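Local coordinates for DUF5636 domain-containing protein (Legionella pneumophila subsp. pneumophila str. Philadelphia 1, PDB 4RD8) that is of unknown function but folds as a single, mainly helical chain belonging to the DUF5636 family, at residues Q134-R142 with T154-L165. The protein carries 3 engineered substitutions. Residues are numbered along the deposited sequence; the frame is centred on the assembly and turned at random.
Unlike the reference sequence in segment 134-142: Arg-142 (reference Gln).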
loop_
_atom_site.group_PDB
_atom_site.type_symbol
_atom_site.label_atom_id
_atom_site.label_comp_id
_atom_site.label_asym_id
_atom_site.label_seq_id
_atom_site.Cartn_x
_atom_site.Cartn_y
_atom_site.Cartn_z
ATOM N N GLN A 134 0.008 1.887 1.942
ATOM C CA GLN A 134 0.519 0.590 2.405
ATOM C C GLN A 134 1.732 0.175 1.594
ATOM O O GLN A 134 2.763 -0.208 2.154
ATOM C CB GLN A 134 -0.552 -0.503 2.312
ATOM C CG GLN A 134 -1.579 -0.438 3.427
ATOM C CD GLN A 134 -2.829 -1.229 3.090
ATOM O OE1 GLN A 134 -3.274 -1.235 1.937
ATOM N NE2 GLN A 134 -3.397 -1.901 4.084
ATOM N N TRP A 135 1.604 0.265 0.276
ATOM C CA TRP A 135 2.714 -0.085 -0.595
ATOM C C TRP A 135 3.918 0.830 -0.415
ATOM O O TRP A 135 5.052 0.354 -0.385
ATOM C CB TRP A 135 2.250 -0.252 -2.060
ATOM C CG TRP A 135 1.586 -1.582 -2.168
ATOM C CD1 TRP A 135 0.249 -1.846 -2.107
ATOM C CD2 TRP A 135 2.251 -2.855 -2.233
ATOM N NE1 TRP A 135 0.039 -3.209 -2.172
ATOM C CE2 TRP A 135 1.247 -3.845 -2.239
ATOM C CE3 TRP A 135 3.593 -3.243 -2.293
ATOM C CZ2 TRP A 135 1.552 -5.211 -2.325
ATOM C CZ3 TRP A 135 3.891 -4.599 -2.374
ATOM C CH2 TRP A 135 2.871 -5.566 -2.385
ATOM N N CYS A 136 3.688 2.132 -0.249
ATOM C CA CYS A 136 4.807 3.026 0.043
ATOM C C CYS A 136 5.526 2.625 1.332
ATOM O O CYS A 136 6.736 2.721 1.404
ATOM C CB CYS A 136 4.371 4.496 0.128
ATOM S SG CYS A 136 3.855 5.182 -1.451
ATOM N N LEU A 137 4.781 2.193 2.351
ATOM C CA LEU A 137 5.411 1.798 3.616
ATOM C C LEU A 137 6.292 0.554 3.414
ATOM O O LEU A 137 7.420 0.486 3.915
ATOM C CB LEU A 137 4.352 1.549 4.701
ATOM C CG LEU A 137 3.514 2.780 5.084
ATOM C CD1 LEU A 137 2.398 2.376 6.042
ATOM C CD2 LEU A 137 4.388 3.874 5.719
ATOM N N ILE A 138 5.761 -0.420 2.686
ATOM C CA ILE A 138 6.502 -1.622 2.309
ATOM C C ILE A 138 7.778 -1.284 1.537
ATOM O O ILE A 138 8.856 -1.802 1.851
ATOM C CB ILE A 138 5.617 -2.550 1.473
ATOM C CG1 ILE A 138 4.593 -3.217 2.380
ATOM C CG2 ILE A 138 6.440 -3.626 0.761
ATOM C CD1 ILE A 138 3.356 -3.650 1.622
ATOM N N ILE A 139 7.658 -0.409 0.542
ATOM C CA ILE A 139 8.811 -0.001 -0.262
ATOM C C ILE A 139 9.843 0.755 0.568
ATOM O O ILE A 139 11.026 0.460 0.487
ATOM C CB ILE A 139 8.382 0.846 -1.476
ATOM C CG1 ILE A 139 7.483 0.008 -2.384
ATOM C CG2 ILE A 139 9.602 1.383 -2.238
ATOM C CD1 ILE A 139 6.504 0.843 -3.232
ATOM N N LEU A 140 9.402 1.734 1.358
ATOM C CA LEU A 140 10.316 2.450 2.253
ATOM C C LEU A 140 11.000 1.521 3.256
ATOM O O LEU A 140 12.176 1.699 3.560
ATOM C CB LEU A 140 9.589 3.581 2.991
ATOM C CG LEU A 140 9.089 4.739 2.114
ATOM C CD1 LEU A 140 8.184 5.660 2.932
ATOM C CD2 LEU A 140 10.253 5.538 1.551
ATOM N N LYS A 141 10.275 0.531 3.769
ATOM C CA LYS A 141 10.894 -0.424 4.688
ATOM C C LYS A 141 12.036 -1.161 3.986
ATOM O O LYS A 141 13.136 -1.262 4.527
ATOM C CB LYS A 141 9.857 -1.420 5.222
ATOM C CG LYS A 141 10.419 -2.477 6.171
ATOM C CD LYS A 141 11.064 -1.872 7.394
ATOM C CE LYS A 141 11.414 -2.962 8.405
ATOM N NZ LYS A 141 11.957 -2.393 9.662
ATOM N N ARG A 142 11.782 -1.643 2.771
ATOM C CA ARG A 142 12.813 -2.386 2.030
ATOM C C ARG A 142 14.028 -1.513 1.707
ATOM O O ARG A 142 15.172 -1.985 1.753
ATOM C CB ARG A 142 12.219 -3.022 0.762
ATOM C CG ARG A 142 13.198 -3.916 -0.007
ATOM C CD ARG A 142 13.976 -3.102 -1.017
ATOM N NE ARG A 142 15.123 -3.808 -1.590
ATOM C CZ ARG A 142 16.393 -3.585 -1.272
ATOM N NH1 ARG A 142 16.719 -2.686 -0.345
ATOM N NH2 ARG A 142 17.350 -4.274 -1.883
ATOM N N THR A 154 14.818 -3.214 -5.261
ATOM C CA THR A 154 13.642 -2.405 -4.965
ATOM C C THR A 154 12.751 -2.292 -6.203
ATOM O O THR A 154 11.528 -2.371 -6.108
ATOM C CB THR A 154 14.054 -1.009 -4.457
ATOM O OG1 THR A 154 14.765 -1.154 -3.217
ATOM C CG2 THR A 154 12.828 -0.125 -4.244
ATOM N N SER A 155 13.381 -2.170 -7.367
ATOM C CA SER A 155 12.655 -1.987 -8.623
ATOM C C SER A 155 11.878 -3.237 -9.045
ATOM O O SER A 155 11.106 -3.190 -10.005
ATOM C CB SER A 155 13.621 -1.583 -9.735
ATOM O OG SER A 155 14.522 -2.635 -10.032
ATOM N N GLU A 156 12.083 -4.352 -8.340
ATOM C CA GLU A 156 11.377 -5.598 -8.676
ATOM C C GLU A 156 10.243 -5.942 -7.717
ATOM O O GLU A 156 9.642 -7.005 -7.827
ATOM C CB GLU A 156 12.363 -6.773 -8.805
ATOM C CG GLU A 156 13.369 -6.559 -9.938
ATOM C CD GLU A 156 14.345 -7.707 -10.117
ATOM O OE1 GLU A 156 14.265 -8.700 -9.362
ATOM O OE2 GLU A 156 15.206 -7.617 -11.020
ATOM N N ILE A 157 9.947 -5.038 -6.790
ATOM C CA ILE A 157 8.880 -5.275 -5.818
ATOM C C ILE A 157 7.538 -5.446 -6.531
ATOM O O ILE A 157 6.754 -6.338 -6.195
ATOM C CB ILE A 157 8.801 -4.124 -4.789
ATOM C CG1 ILE A 157 9.946 -4.248 -3.781
ATOM C CG2 ILE A 157 7.474 -4.156 -4.032
ATOM C CD1 ILE A 157 10.116 -3.012 -2.903
ATOM N N CYS A 158 7.277 -4.616 -7.534
ATOM C CA CYS A 158 5.994 -4.700 -8.249
ATOM C C CYS A 158 5.858 -6.050 -8.968
ATOM O O CYS A 158 4.879 -6.776 -8.780
ATOM C CB CYS A 158 5.851 -3.555 -9.245
ATOM S SG CYS A 158 4.187 -3.466 -9.955
ATOM N N ASP A 159 6.857 -6.402 -9.775
ATOM C CA ASP A 159 6.799 -7.660 -10.512
ATOM C C ASP A 159 6.788 -8.901 -9.611
ATOM O O ASP A 159 6.061 -9.858 -9.880
ATOM C CB ASP A 159 7.969 -7.775 -11.495
ATOM C CG ASP A 159 7.858 -6.810 -12.664
ATOM O OD1 ASP A 159 6.807 -6.160 -12.820
ATOM O OD2 ASP A 159 8.828 -6.712 -13.439
ATOM N N ARG A 160 7.608 -8.897 -8.565
ATOM C CA ARG A 160 7.771 -10.099 -7.741
ATOM C C ARG A 160 6.662 -10.311 -6.714
ATOM O O ARG A 160 6.465 -11.426 -6.225
ATOM C CB ARG A 160 9.114 -10.079 -7.017
ATOM C CG ARG A 160 10.297 -10.300 -7.926
ATOM C CD ARG A 160 11.554 -10.462 -7.112
ATOM N NE ARG A 160 12.737 -10.507 -7.967
ATOM C CZ ARG A 160 13.832 -11.210 -7.692
ATOM N NH1 ARG A 160 13.894 -11.942 -6.590
ATOM N NH2 ARG A 160 14.862 -11.181 -8.528
ATOM N N ILE A 161 5.974 -9.235 -6.352
ATOM C CA ILE A 161 4.945 -9.329 -5.320
ATOM C C ILE A 161 3.577 -8.794 -5.756
ATOM O O ILE A 161 2.606 -9.554 -5.885
ATOM C CB ILE A 161 5.386 -8.626 -4.010
ATOM C CG1 ILE A 161 6.794 -9.091 -3.584
ATOM C CG2 ILE A 161 4.400 -8.932 -2.906
ATOM C CD1 ILE A 161 7.453 -8.166 -2.547
ATOM N N TYR A 162 3.496 -7.488 -5.981
ATOM C CA TYR A 162 2.214 -6.831 -6.268
ATOM C C TYR A 162 1.440 -7.448 -7.431
ATOM O O TYR A 162 0.268 -7.775 -7.296
ATOM C CB TYR A 162 2.450 -5.350 -6.534
ATOM C CG TYR A 162 1.197 -4.529 -6.789
ATOM C CD1 TYR A 162 0.436 -4.043 -5.732
ATOM C CD2 TYR A 162 0.811 -4.203 -8.071
ATOM C CE1 TYR A 162 -0.694 -3.254 -5.960
ATOM C CE2 TYR A 162 -0.326 -3.422 -8.314
ATOM C CZ TYR A 162 -1.070 -2.952 -7.245
ATOM O OH TYR A 162 -2.186 -2.170 -7.497
ATOM N N LYS A 163 2.085 -7.614 -8.580
ATOM C CA LYS A 163 1.383 -8.151 -9.749
ATOM C C LYS A 163 0.817 -9.524 -9.498
ATOM O O LYS A 163 -0.233 -9.867 -10.033
ATOM C CB LYS A 163 2.284 -8.185 -10.994
ATOM C CG LYS A 163 2.677 -6.803 -11.522
ATOM C CD LYS A 163 3.507 -6.953 -12.802
ATOM C CE LYS A 163 3.832 -5.623 -13.437
ATOM N NZ LYS A 163 4.664 -5.836 -14.662
ATOM N N LYS A 164 1.503 -10.310 -8.677
ATOM C CA LYS A 164 1.057 -11.667 -8.427
ATOM C C LYS A 164 -0.192 -11.697 -7.572
ATOM O O LYS A 164 -0.908 -12.698 -7.571
ATOM C CB LYS A 164 2.194 -12.529 -7.843
ATOM C CG LYS A 164 3.417 -12.530 -8.761
ATOM C CD LYS A 164 4.474 -13.577 -8.406
ATOM C CE LYS A 164 5.656 -13.478 -9.370
ATOM N NZ LYS A 164 6.702 -14.530 -9.158
ATOM N N LEU A 165 -0.472 -10.593 -6.886
ATOM C CA LEU A 165 -1.698 -10.470 -6.096
ATOM C C LEU A 165 -2.931 -10.382 -6.987
ATOM O O LEU A 165 -4.057 -10.594 -6.528
ATOM C CB LEU A 165 -1.645 -9.261 -5.152
ATOM C CG LEU A 165 -0.530 -9.287 -4.109
ATOM C CD1 LEU A 165 -0.576 -8.006 -3.252
ATOM C CD2 LEU A 165 -0.637 -10.537 -3.226
#
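The indole of Trp-135 lies between two side chains, with CD1 of Tyr-162 over one face and CD1 of Ile-138, from its own helix, over the other. This is helix-helix packing in the core of a mainly helical fold, between helix 130-144 and the short helix 157-162. Tyr-162 meets the indole in a T-shaped (edge-to-face) stack, the phenol edge directed at the five-membered ring, planes at 89°, centroids 5.0 Å apart. The phenol reaches that face because its CG stands anti to the backbone N (chi1 -178°), and its OH hydrogen-bonds to Phe-114 O. At the rim, Ile-161 CG2 lies in the ring plane 3.7 Å from Trp-135 CH2, and Leu-165, meeting the indole head-on, brings CD1 to the same rim, 3.6 Å from Trp-135 CZ2. The axes of 134-142 and 157-162 come no nearer than 12.4 Å, a gap suited to a large tryptophan. Branched Ile-157 serves two neighbours, CG2 oblique to the indole near Trp-135 CZ3 and CD1 4.0 Å from Ile-139 CG1. Arg-142, where the reference sequence has Gln, hydrogen-bonds through NE to the Ile-152 carbonyl; Thr-154 OG1 sits over its guanidinium face, 3.0 Å from Arg-142 CD.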